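Galactose mutarotase related enzyme (Lactobacillus casei, PDB 3Q1N) probably binds carbohydrate and acts as a sugar isomerase of the aldose 1-epimerase (galactose mutarotase-like) family. Local coordinates at residues A[196-199]-A[200-204]; A[242-246]-A[247-251]; A[42-45]-A[46-49]. All coordinates share one frame; numbering follows the deposited sequence.

Contact 1. Residues A[196-199]-A[200-204]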
ATOM      1  N   LEU A 196      -9.394  -6.456 -15.141  1.00 19.90           N
ATOM      2  CA  LEU A 196     -10.064  -7.116 -14.008  1.00 19.51           C
ATOM      3  C   LEU A 196     -11.250  -6.265 -13.555  1.00 18.41           C
ATOM      4  O   LEU A 196     -11.057  -5.181 -13.019  1.00 17.67           O
ATOM      5  CB  LEU A 196      -9.113  -7.320 -12.850  1.00 18.70           C
ATOM      6  CG  LEU A 196      -9.669  -8.011 -11.607  1.00 19.62           C
ATOM      7  CD1 LEU A 196     -10.192  -9.431 -11.931  1.00 22.26           C
ATOM      8  CD2 LEU A 196      -8.614  -8.015 -10.485  1.00 19.48           C
ATOM      9  N   PRO A 197     -12.485  -6.735 -13.787  1.00 19.10           N
ATOM     10  CA  PRO A 197     -13.630  -5.993 -13.268  1.00 18.83           C
ATOM     11  C   PRO A 197     -13.602  -6.008 -11.749  1.00 19.21           C
ATOM     12  O   PRO A 197     -13.321  -7.057 -11.143  1.00 19.53           O
ATOM     13  CB  PRO A 197     -14.831  -6.771 -13.817  1.00 20.39           C
ATOM     14  CG  PRO A 197     -14.282  -7.532 -15.040  1.00 21.55           C
ATOM     15  CD  PRO A 197     -12.895  -7.894 -14.594  1.00 19.79           C
ATOM     16  N   LEU A 198     -13.844  -4.858 -11.127  1.00 18.58           N
ATOM     17  CA  LEU A 198     -13.764  -4.720  -9.674  1.00 18.45           C
ATOM     18  C   LEU A 198     -15.187  -4.647  -9.102  1.00 19.18           C
ATOM     19  O   LEU A 198     -15.877  -3.625  -9.214  1.00 20.29           O
ATOM     20  CB  LEU A 198     -12.945  -3.474  -9.310  1.00 17.86           C
ATOM     21  CG  LEU A 198     -11.519  -3.469  -9.874  1.00 18.23           C
ATOM     22  CD1 LEU A 198     -10.777  -2.197  -9.453  1.00 17.86           C
ATOM     23  CD2 LEU A 198     -10.720  -4.710  -9.427  1.00 16.22           C
ATOM     24  N   THR A 199     -15.630  -5.763  -8.535  1.00 19.62           N
ATOM     25  CA  THR A 199     -17.005  -5.933  -8.116  1.00 20.65           C
ATOM     26  C   THR A 199     -17.004  -6.377  -6.660  1.00 21.13           C
ATOM     27  O   THR A 199     -15.973  -6.845  -6.120  1.00 20.12           O
ATOM     28  CB  THR A 199     -17.704  -6.998  -8.946  1.00 21.59           C
ATOM     29  OG1 THR A 199     -17.060  -8.249  -8.712  1.00 20.84           O
ATOM     30  CG2 THR A 199     -17.668  -6.647 -10.435  1.00 22.91           C
ATOM     31  N   HIS A 200     -18.158  -6.238  -6.024  1.00 22.28           N
ATOM     32  CA  HIS A 200     -18.305  -6.778  -4.672  1.00 23.45           C
ATOM     33  C   HIS A 200     -18.240  -8.290  -4.693  1.00 24.59           C
ATOM     34  O   HIS A 200     -17.701  -8.886  -3.773  1.00 25.14           O
ATOM     35  CB  HIS A 200     -19.575  -6.275  -3.996  1.00 23.33           C
ATOM     36  CG  HIS A 200     -19.441  -4.885  -3.469  1.00 23.67           C
ATOM     37  ND1 HIS A 200     -18.616  -4.567  -2.413  1.00 24.19           N
ATOM     38  CD2 HIS A 200     -19.998  -3.724  -3.872  1.00 25.20           C
ATOM     39  CE1 HIS A 200     -18.676  -3.264  -2.191  1.00 24.04           C
ATOM     40  NE2 HIS A 200     -19.512  -2.732  -3.055  1.00 23.99           N
ATOM     41  N   ASP A 201     -18.777  -8.901  -5.754  1.00 26.15           N
ATOM     42  CA  ASP A 201     -18.620 -10.341  -5.964  1.00 27.06           C
ATOM     43  C   ASP A 201     -17.148 -10.778  -5.893  1.00 26.64           C
ATOM     44  O   ASP A 201     -16.839 -11.784  -5.260  1.00 25.77           O
ATOM     45  CB  ASP A 201     -19.236 -10.785  -7.294  1.00 27.99           C
ATOM     46  CG  ASP A 201     -20.759 -11.001  -7.213  1.00 30.27           C
ATOM     47  OD1 ASP A 201     -21.361 -10.869  -6.126  1.00 35.04           O
ATOM     48  OD2 ASP A 201     -21.350 -11.299  -8.261  1.00 34.52           O
ATOM     49  N   LEU A 202     -16.251 -10.022  -6.523  1.00 25.33           N
ATOM     50  CA  LEU A 202     -14.817 -10.279  -6.426  1.00 25.15           C
ATOM     51  C   LEU A 202     -14.298  -9.952  -5.011  1.00 24.60           C
ATOM     52  O   LEU A 202     -13.591 -10.759  -4.381  1.00 24.05           O
ATOM     53  CB  LEU A 202     -14.043  -9.428  -7.443  1.00 24.75           C
ATOM     54  CG  LEU A 202     -12.495  -9.511  -7.398  1.00 25.10           C
ATOM     55  CD1 LEU A 202     -11.985 -10.912  -7.772  1.00 25.06           C
ATOM     56  CD2 LEU A 202     -11.840  -8.399  -8.249  1.00 25.03           C
ATOM     57  N   LEU A 203     -14.611  -8.761  -4.521  1.00 23.83           N
ATOM     58  CA  LEU A 203     -13.867  -8.243  -3.344  1.00 23.57           C
ATOM     59  C   LEU A 203     -14.404  -8.688  -1.978  1.00 24.21           C
ATOM     60  O   LEU A 203     -13.702  -8.565  -0.974  1.00 24.18           O
ATOM     61  CB  LEU A 203     -13.750  -6.709  -3.417  1.00 22.69           C
ATOM     62  CG  LEU A 203     -12.929  -6.227  -4.619  1.00 21.82           C
ATOM     63  CD1 LEU A 203     -13.127  -4.735  -4.817  1.00 20.73           C
ATOM     64  CD2 LEU A 203     -11.419  -6.604  -4.480  1.00 19.18           C
ATOM     65  N   ASP A 204     -15.623  -9.195  -1.934  1.00 25.71           N
ATOM     66  CA  ASP A 204     -16.252  -9.561  -0.661  1.00 26.84           C
ATOM     67  C   ASP A 204     -15.546 -10.698   0.033  1.00 27.18           C
ATOM     68  O   ASP A 204     -15.683 -10.845   1.252  1.00 28.47           O
ATOM     69  CB  ASP A 204     -17.747  -9.873  -0.852  1.00 27.69           C
ATOM     70  CG  ASP A 204     -18.614  -8.611  -0.873  1.00 29.13           C
ATOM     71  OD1 ASP A 204     -18.096  -7.524  -0.590  1.00 32.19           O
ATOM     72  OD2 ASP A 204     -19.814  -8.676  -1.202  1.00 32.01           O
TER
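Thr199 caps the short helix 200-203 with its side chain. OG1 accepts a hydrogen bond from Leu202 N at 2.9 Å, with an N-H...O angle of 158°. OG1 stands between the backbone N and the carbonyl carbon of Thr199 (chi1 64°), which turns it back over the first turn of the helix. The backbone carbonyl of the same residue takes a second bond, from Leu203 N to Thr199 O, 2.8 Å long. CB of Leu203 also lies 3.5 Å from Thr199 O.

This is a side-chain N-cap at the junction of a beta strand and a single-turn helix. The strand is 195-197, an outermost strand of the large antiparallel sheet in this mutarotase-like beta fold. Were Thr199 replaced by an alanine, Leu202 N would probably lose its capping acceptor, and the start of the helix would be likely to fray.

Leu202 also makes the apolar part of the contact. Its CG lies anti to the backbone N (chi1 176°), and the side chain reaches back toward the strand. The CD2 methyl does the touching. It meets Leu196 CD2 at 3.9 Å, with the Leu196 side chain coming in crosswise. It also meets Leu198 CD2 at 4.0 Å, and here Leu198 runs alongside Leu202. Pro197 O is 3.5 Å from the same Leu202 CD2.

Further out, Ile188 and Val208 pack on Leu202. Leu198 and Leu203 both touch Ile241, and the ring of His200 stacks on Phe156.

Contact 2. Residues A[242-246]-A[247-251]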
ATOM      1  N   TRP A 242      -8.604  -3.903  -2.549  1.00 16.90           N
ATOM      2  CA  TRP A 242      -9.406  -4.113  -1.314  1.00 17.43           C
ATOM      3  C   TRP A 242     -10.518  -3.086  -1.184  1.00 17.60           C
ATOM      4  O   TRP A 242     -10.344  -1.932  -1.516  1.00 16.70           O
ATOM      5  CB  TRP A 242      -8.510  -4.052  -0.057  1.00 17.39           C
ATOM      6  CG  TRP A 242      -9.289  -4.088   1.201  1.00 19.20           C
ATOM      7  CD1 TRP A 242      -9.932  -5.168   1.761  1.00 20.95           C
ATOM      8  CD2 TRP A 242      -9.580  -2.979   2.038  1.00 17.45           C
ATOM      9  NE1 TRP A 242     -10.584  -4.788   2.904  1.00 20.94           N
ATOM     10  CE2 TRP A 242     -10.372  -3.453   3.104  1.00 21.28           C
ATOM     11  CE3 TRP A 242      -9.220  -1.622   2.008  1.00 18.68           C
ATOM     12  CZ2 TRP A 242     -10.830  -2.613   4.124  1.00 19.09           C
ATOM     13  CZ3 TRP A 242      -9.641  -0.805   3.018  1.00 19.17           C
ATOM     14  CH2 TRP A 242     -10.455  -1.304   4.071  1.00 21.84           C
ATOM     15  N   SER A 243     -11.690  -3.541  -0.754  1.00 18.11           N
ATOM     16  CA  SER A 243     -12.753  -2.661  -0.286  1.00 18.77           C
ATOM     17  C   SER A 243     -13.492  -3.390   0.820  1.00 19.72           C
ATOM     18  O   SER A 243     -13.624  -4.607   0.757  1.00 20.59           O
ATOM     19  CB  SER A 243     -13.724  -2.336  -1.406  1.00 19.25           C
ATOM     20  OG  SER A 243     -14.543  -1.264  -1.019  1.00 17.60           O
ATOM     21  N   PRO A 244     -13.918  -2.668   1.852  1.00 21.00           N
ATOM     22  CA  PRO A 244     -14.548  -3.328   2.997  1.00 22.07           C
ATOM     23  C   PRO A 244     -15.582  -4.387   2.594  1.00 23.41           C
ATOM     24  O   PRO A 244     -16.539  -4.115   1.835  1.00 23.04           O
ATOM     25  CB  PRO A 244     -15.228  -2.172   3.721  1.00 21.83           C
ATOM     26  CG  PRO A 244     -14.291  -0.996   3.479  1.00 22.20           C
ATOM     27  CD  PRO A 244     -13.774  -1.212   2.061  1.00 20.62           C
ATOM     28  N   GLU A 245     -15.370  -5.583   3.149  1.00 24.74           N
ATOM     29  CA  GLU A 245     -16.111  -6.769   2.763  0.50 26.08           C
ATOM     30  C   GLU A 245     -17.551  -6.694   3.274  1.00 27.09           C
ATOM     31  O   GLU A 245     -17.805  -6.284   4.410  1.00 27.27           O
ATOM     32  CB  GLU A 245     -15.415  -8.022   3.293  0.50 26.22           C
ATOM     33  CG  GLU A 245     -13.949  -8.170   2.862  0.50 27.28           C
ATOM     34  CD  GLU A 245     -12.951  -7.869   3.979  0.50 28.79           C
ATOM     35  OE1 GLU A 245     -12.867  -6.705   4.449  0.50 30.41           O
ATOM     36  OE2 GLU A 245     -12.237  -8.807   4.384  0.50 31.19           O
ATOM     37  N   HIS A 246     -18.491  -7.070   2.416  1.00 28.48           N
ATOM     38  CA  HIS A 246     -19.929  -7.070   2.723  1.00 30.50           C
ATOM     39  C   HIS A 246     -20.487  -5.706   3.107  1.00 30.16           C
ATOM     40  O   HIS A 246     -21.507  -5.613   3.754  1.00 31.66           O
ATOM     41  CB  HIS A 246     -20.249  -8.165   3.768  1.00 31.43           C
ATOM     42  CG  HIS A 246     -19.807  -9.525   3.331  1.00 33.94           C
ATOM     43  ND1 HIS A 246     -20.456 -10.230   2.337  1.00 37.87           N
ATOM     44  CD2 HIS A 246     -18.739 -10.279   3.696  1.00 37.17           C
ATOM     45  CE1 HIS A 246     -19.813 -11.365   2.118  1.00 38.57           C
ATOM     46  NE2 HIS A 246     -18.768 -11.419   2.929  1.00 38.35           N
ATOM     47  N   LYS A 247     -19.794  -4.640   2.705  1.00 29.40           N
ATOM     48  CA  LYS A 247     -20.265  -3.270   2.878  0.50 28.77           C
ATOM     49  C   LYS A 247     -20.342  -2.643   1.489  1.00 28.04           C
ATOM     50  O   LYS A 247     -19.868  -3.226   0.516  1.00 28.45           O
ATOM     51  CB  LYS A 247     -19.312  -2.470   3.760  0.50 28.53           C
ATOM     52  CG  LYS A 247     -18.879  -3.187   5.038  0.50 28.84           C
ATOM     53  CD  LYS A 247     -18.564  -2.170   6.137  0.50 30.19           C
ATOM     54  CE  LYS A 247     -18.221  -2.828   7.485  0.50 30.81           C
ATOM     55  NZ  LYS A 247     -17.513  -1.888   8.399  0.50 30.65           N
ATOM     56  N   LYS A 248     -20.951  -1.478   1.401  1.00 27.00           N
ATOM     57  CA  LYS A 248     -21.055  -0.738   0.147  0.50 26.57           C
ATOM     58  C   LYS A 248     -20.204   0.559   0.240  1.00 25.11           C
ATOM     59  O   LYS A 248     -20.732   1.668   0.098  1.00 24.95           O
ATOM     60  CB  LYS A 248     -22.532  -0.420  -0.142  0.50 27.41           C
ATOM     61  CG  LYS A 248     -23.508  -1.625  -0.016  0.50 29.61           C
ATOM     62  CD  LYS A 248     -24.236  -1.974  -1.320  0.50 32.01           C
ATOM     63  CE  LYS A 248     -25.629  -2.624  -1.052  0.50 34.04           C
ATOM     64  NZ  LYS A 248     -26.862  -1.759  -1.334  1.00 34.54           N
ATOM     65  N   ALA A 249     -18.896   0.416   0.455  1.00 23.52           N
ATOM     66  CA  ALA A 249     -18.034   1.572   0.583  1.00 22.53           C
ATOM     67  C   ALA A 249     -17.856   2.221  -0.787  1.00 21.47           C
ATOM     68  O   ALA A 249     -17.689   1.510  -1.773  1.00 21.68           O
ATOM     69  CB  ALA A 249     -16.682   1.185   1.152  1.00 21.87           C
ATOM     70  N   PRO A 250     -17.884   3.554  -0.846  1.00 20.82           N
ATOM     71  CA  PRO A 250     -17.667   4.300  -2.098  1.00 19.95           C
ATOM     72  C   PRO A 250     -16.174   4.530  -2.349  1.00 18.53           C
ATOM     73  O   PRO A 250     -15.752   5.634  -2.713  1.00 17.64           O
ATOM     74  CB  PRO A 250     -18.401   5.622  -1.822  1.00 20.70           C
ATOM     75  CG  PRO A 250     -18.173   5.813  -0.337  1.00 20.91           C
ATOM     76  CD  PRO A 250     -18.251   4.457   0.276  1.00 21.55           C
ATOM     77  N   PHE A 251     -15.382   3.500  -2.094  1.00 16.83           N
ATOM     78  CA  PHE A 251     -13.919   3.526  -2.400  1.00 15.98           C
ATOM     79  C   PHE A 251     -13.378   2.147  -2.718  1.00 15.51           C
ATOM     80  O   PHE A 251     -13.954   1.143  -2.345  1.00 16.14           O
ATOM     81  CB  PHE A 251     -13.120   4.203  -1.267  1.00 16.15           C
ATOM     82  CG  PHE A 251     -12.910   3.358  -0.011  1.00 16.14           C
ATOM     83  CD1 PHE A 251     -11.944   2.338   0.052  1.00 15.48           C
ATOM     84  CD2 PHE A 251     -13.653   3.613   1.131  1.00 16.01           C
ATOM     85  CE1 PHE A 251     -11.737   1.600   1.236  1.00 17.13           C
ATOM     86  CE2 PHE A 251     -13.436   2.878   2.316  1.00 17.53           C
ATOM     87  CZ  PHE A 251     -12.516   1.876   2.354  1.00 17.14           C
TER
HETATM   88  O   HOH W   1     -17.020  -2.042   0.137  1.00 20.60           O
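The chain turns back through a type II beta turn from Pro244 to Lys247, so that residues 242-246 and 247-251 run in nearly opposite directions, 150° apart. This is the loop joining the antiparallel strands 238-242 and 251-258. The turn's own bond, Lys247 N to Pro244 O, is weak at 3.4 Å.

The ring of Pro244 packs against Phe251 and Ala249. Its CD approaches the Phe251 ring obliquely, 3.3 Å from CZ, with the proline set crosswise to the phenylalanine side chain. The same CD lies 3.9 Å from Ala249 CB.

Trp242 reaches Phe251 from farther down the hairpin. Its CG is anti to the backbone N (chi1 173°), which carries the six-membered ring toward Phe251. CZ3 of Trp242 meets the edge of the Phe251 ring, 3.7 Å from CE1. The planes are inclined by 54°. In one conformer of Glu245, OE1 lies in the indole plane beside Trp242 NE1, a weak and doubtful bond.

Outside the loop, Trp42 meets Trp242 edge-to-face, and Asp204 OD1 takes a hydrogen bond from His246 N.

A water inside the loop donates to Pro244 O and Lys247 O and accepts from Ala249 N. It also donates to Ser243 OG, which itself donates to Phe251 O at 2.8 Å, nearly along the C=O axis.

Contact 3. Residues A[42-45]-A[46-49]. With EDO (1,2-ethanediol), chain K.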
ATOM      1  N   TRP A  42     -14.335   3.197   6.759  1.00 23.36           N
ATOM      2  CA  TRP A  42     -12.923   2.996   7.084  1.00 22.10           C
ATOM      3  C   TRP A  42     -12.319   4.299   7.564  1.00 21.33           C
ATOM      4  O   TRP A  42     -12.422   5.307   6.895  1.00 20.80           O
ATOM      5  CB  TRP A  42     -12.144   2.477   5.846  1.00 21.86           C
ATOM      6  CG  TRP A  42     -10.788   1.995   6.139  1.00 19.95           C
ATOM      7  CD1 TRP A  42     -10.422   1.133   7.144  1.00 21.42           C
ATOM      8  CD2 TRP A  42      -9.571   2.297   5.412  1.00 17.71           C
ATOM      9  NE1 TRP A  42      -9.070   0.920   7.103  1.00 19.72           N
ATOM     10  CE2 TRP A  42      -8.530   1.611   6.042  1.00 17.47           C
ATOM     11  CE3 TRP A  42      -9.271   3.106   4.310  1.00 17.94           C
ATOM     12  CZ2 TRP A  42      -7.195   1.695   5.596  1.00 17.80           C
ATOM     13  CZ3 TRP A  42      -7.934   3.188   3.876  1.00 15.92           C
ATOM     14  CH2 TRP A  42      -6.935   2.493   4.513  1.00 18.20           C
ATOM     15  N   ASN A  43     -11.700   4.292   8.727  1.00 20.57           N
ATOM     16  CA  ASN A  43     -11.272   5.527   9.326  1.00 20.80           C
ATOM     17  C   ASN A  43      -9.853   5.971   8.985  1.00 20.27           C
ATOM     18  O   ASN A  43      -9.318   6.833   9.672  1.00 21.36           O
ATOM     19  CB  ASN A  43     -11.453   5.476  10.843  1.00 21.50           C
ATOM     20  CG  ASN A  43     -10.668   4.396  11.500  1.00 23.65           C
ATOM     21  OD1 ASN A  43      -9.869   3.680  10.876  1.00 25.75           O
ATOM     22  ND2 ASN A  43     -10.919   4.221  12.806  1.00 27.16           N
ATOM     23  N   ARG A  44      -9.242   5.374   7.950  1.00 18.75           N
ATOM     24  CA  ARG A  44      -7.917   5.797   7.505  1.00 17.85           C
ATOM     25  C   ARG A  44      -7.965   6.262   6.047  1.00 16.96           C
ATOM     26  O   ARG A  44      -9.059   6.315   5.453  1.00 17.17           O
ATOM     27  CB  ARG A  44      -6.939   4.678   7.707  1.00 17.84           C
ATOM     28  CG  ARG A  44      -6.888   4.286   9.176  1.00 20.49           C
ATOM     29  CD  ARG A  44      -6.103   3.066   9.397  1.00 23.11           C
ATOM     30  NE  ARG A  44      -6.210   2.622  10.795  1.00 23.66           N
ATOM     31  CZ  ARG A  44      -5.419   3.020  11.801  1.00 28.86           C
ATOM     32  NH1 ARG A  44      -4.410   3.875  11.633  1.00 28.93           N
ATOM     33  NH2 ARG A  44      -5.626   2.517  13.020  1.00 29.82           N
ATOM     34  N   HIS A  45      -6.811   6.645   5.494  1.00 15.34           N
ATOM     35  CA  HIS A  45      -6.800   7.214   4.135  1.00 15.38           C
ATOM     36  C   HIS A  45      -5.819   6.440   3.226  1.00 15.13           C
ATOM     37  O   HIS A  45      -6.197   5.918   2.186  1.00 13.99           O
ATOM     38  CB  HIS A  45      -6.404   8.722   4.161  1.00 15.51           C
ATOM     39  CG  HIS A  45      -7.120   9.541   5.186  1.00 16.76           C
ATOM     40  ND1 HIS A  45      -8.198  10.345   4.869  1.00 18.13           N
ATOM     41  CD2 HIS A  45      -6.924   9.673   6.523  1.00 17.26           C
ATOM     42  CE1 HIS A  45      -8.623  10.959   5.972  1.00 21.18           C
ATOM     43  NE2 HIS A  45      -7.859  10.581   6.985  1.00 19.86           N
ATOM     44  N   ALA A  46      -4.554   6.402   3.629  1.00 14.19           N
ATOM     45  CA  ALA A  46      -3.487   5.787   2.809  1.00 14.13           C
ATOM     46  C   ALA A  46      -2.243   5.442   3.640  1.00 14.36           C
ATOM     47  O   ALA A  46      -1.147   6.026   3.424  1.00 14.12           O
ATOM     48  CB  ALA A  46      -3.123   6.752   1.597  1.00 13.76           C
ATOM     49  N   PRO A  47      -2.403   4.523   4.604  1.00 14.81           N
ATOM     50  CA  PRO A  47      -1.254   4.236   5.457  1.00 14.81           C
ATOM     51  C   PRO A  47      -0.033   3.610   4.783  1.00 14.98           C
ATOM     52  O   PRO A  47      -0.136   2.878   3.760  1.00 14.47           O
ATOM     53  CB  PRO A  47      -1.782   3.234   6.490  1.00 15.80           C
ATOM     54  CG  PRO A  47      -3.259   3.207   6.328  1.00 15.78           C
ATOM     55  CD  PRO A  47      -3.611   3.780   4.995  1.00 14.47           C
ATOM     56  N   ILE A  48       1.115   3.877   5.421  1.00 13.91           N
ATOM     57  CA  ILE A  48       2.342   3.173   5.115  0.75 14.26           C
ATOM     58  C   ILE A  48       2.401   1.917   5.965  1.00 14.76           C
ATOM     59  O   ILE A  48       2.061   1.957   7.171  1.00 15.66           O
ATOM     60  CB  ILE A  48       3.587   4.071   5.371  0.75 13.64           C
ATOM     61  CG1 ILE A  48       3.583   5.237   4.385  0.75 12.78           C
ATOM     62  CG2 ILE A  48       4.900   3.219   5.217  0.75 13.40           C
ATOM     63  CD1 ILE A  48       4.678   6.324   4.647  0.75 12.99           C
ATOM     64  N   LEU A  49       2.824   0.816   5.351  1.00 14.09           N
ATOM     65  CA  LEU A  49       2.881  -0.522   5.973  1.00 14.55           C
ATOM     66  C   LEU A  49       4.349  -0.919   6.085  1.00 14.21           C
ATOM     67  O   LEU A  49       4.992  -1.216   5.094  1.00 13.95           O
ATOM     68  CB  LEU A  49       2.105  -1.532   5.121  1.00 14.96           C
ATOM     69  CG  LEU A  49       0.715  -1.149   4.618  1.00 16.38           C
ATOM     70  CD1 LEU A  49       0.176  -2.274   3.716  1.00 16.92           C
ATOM     71  CD2 LEU A  49      -0.238  -0.860   5.766  1.00 16.13           C
TER
HETATM   72  C1  EDO K 303      -8.444  -2.766   6.797  1.00 45.07           C
HETATM   73  O1  EDO K 303      -8.282  -3.768   7.798  1.00 45.88           O
HETATM   74  C2  EDO K 303      -7.242  -1.840   6.841  1.00 44.55           C
HETATM   75  O2  EDO K 303      -7.187  -1.180   8.121  1.00 43.87           O
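Trp42 borders a site that holds a 1,2-ethanediol, and it also packs against Pro47. The diol is probably a crystallisation additive, so it only suggests a pocket. Trp42 NE1 donates to O2 of the diol at 3.0 Å, with an N-H...O angle of 150°. O2 lies at the edge of the indole, near its plane. C2 of the diol is 3.3 Å from Trp42 NE1.

The far corner of the same indole reaches the proline. CH2 of Trp42 lies 3.6 Å from Pro47 CD, and the two side chains extend toward each other. The proline ring approaches the indole obliquely. CG of Trp42 is anti to the backbone N (chi1 -168°), which carries the six-membered ring across to Pro47.

The segment leads from a loop into strand 48-49, which pairs antiparallel with the long strand 136-147 of the mutarotase-like beta fold. A nitrate ion lies close to Pro47. The site is consistent with a carbohydrate pocket, but the bound groups do not establish one.

Arg44 covers part of one face of the indole. Its CB sits 3.6 Å above the ring plane of Trp42, nearer the border of the ring than its middle. Its chain then runs extended to NE, and Arg44 CD passes 4.2 Å from Pro47 CG. Here the arginine lies athwart the proline.

His45 turns its ring away from Pro47, and its ND1 is hydrogen-bonded to Trp35 O. Glu20 OE2 receives both His45 N and Ala46 N. Trp42 also meets the ring of His143.

How the contacts relate
Along the chain, contact 3 comes first, then contact 1, then contact 2. In space contact 2 lies between the others. Its centre is about 10 Å from that of contact 1 and about 14 Å from that of contact 3. The centres of contacts 1 and 3 are about 21 Å apart, and their nearest atoms about 12 Å. Contact 2 joins strands 238-242 and 251-258. Strand 48-49 of contact 3 belongs to the same antiparallel sheet, whereas strand 195-197 of contact 1 belongs to another. Lys247 O rests 3.0 Å from His200 CE1, and Phe251 CZ lies 3.6 Å from Trp42 CB. The loop of contact 2 thus bridges the capped helix and the diol site.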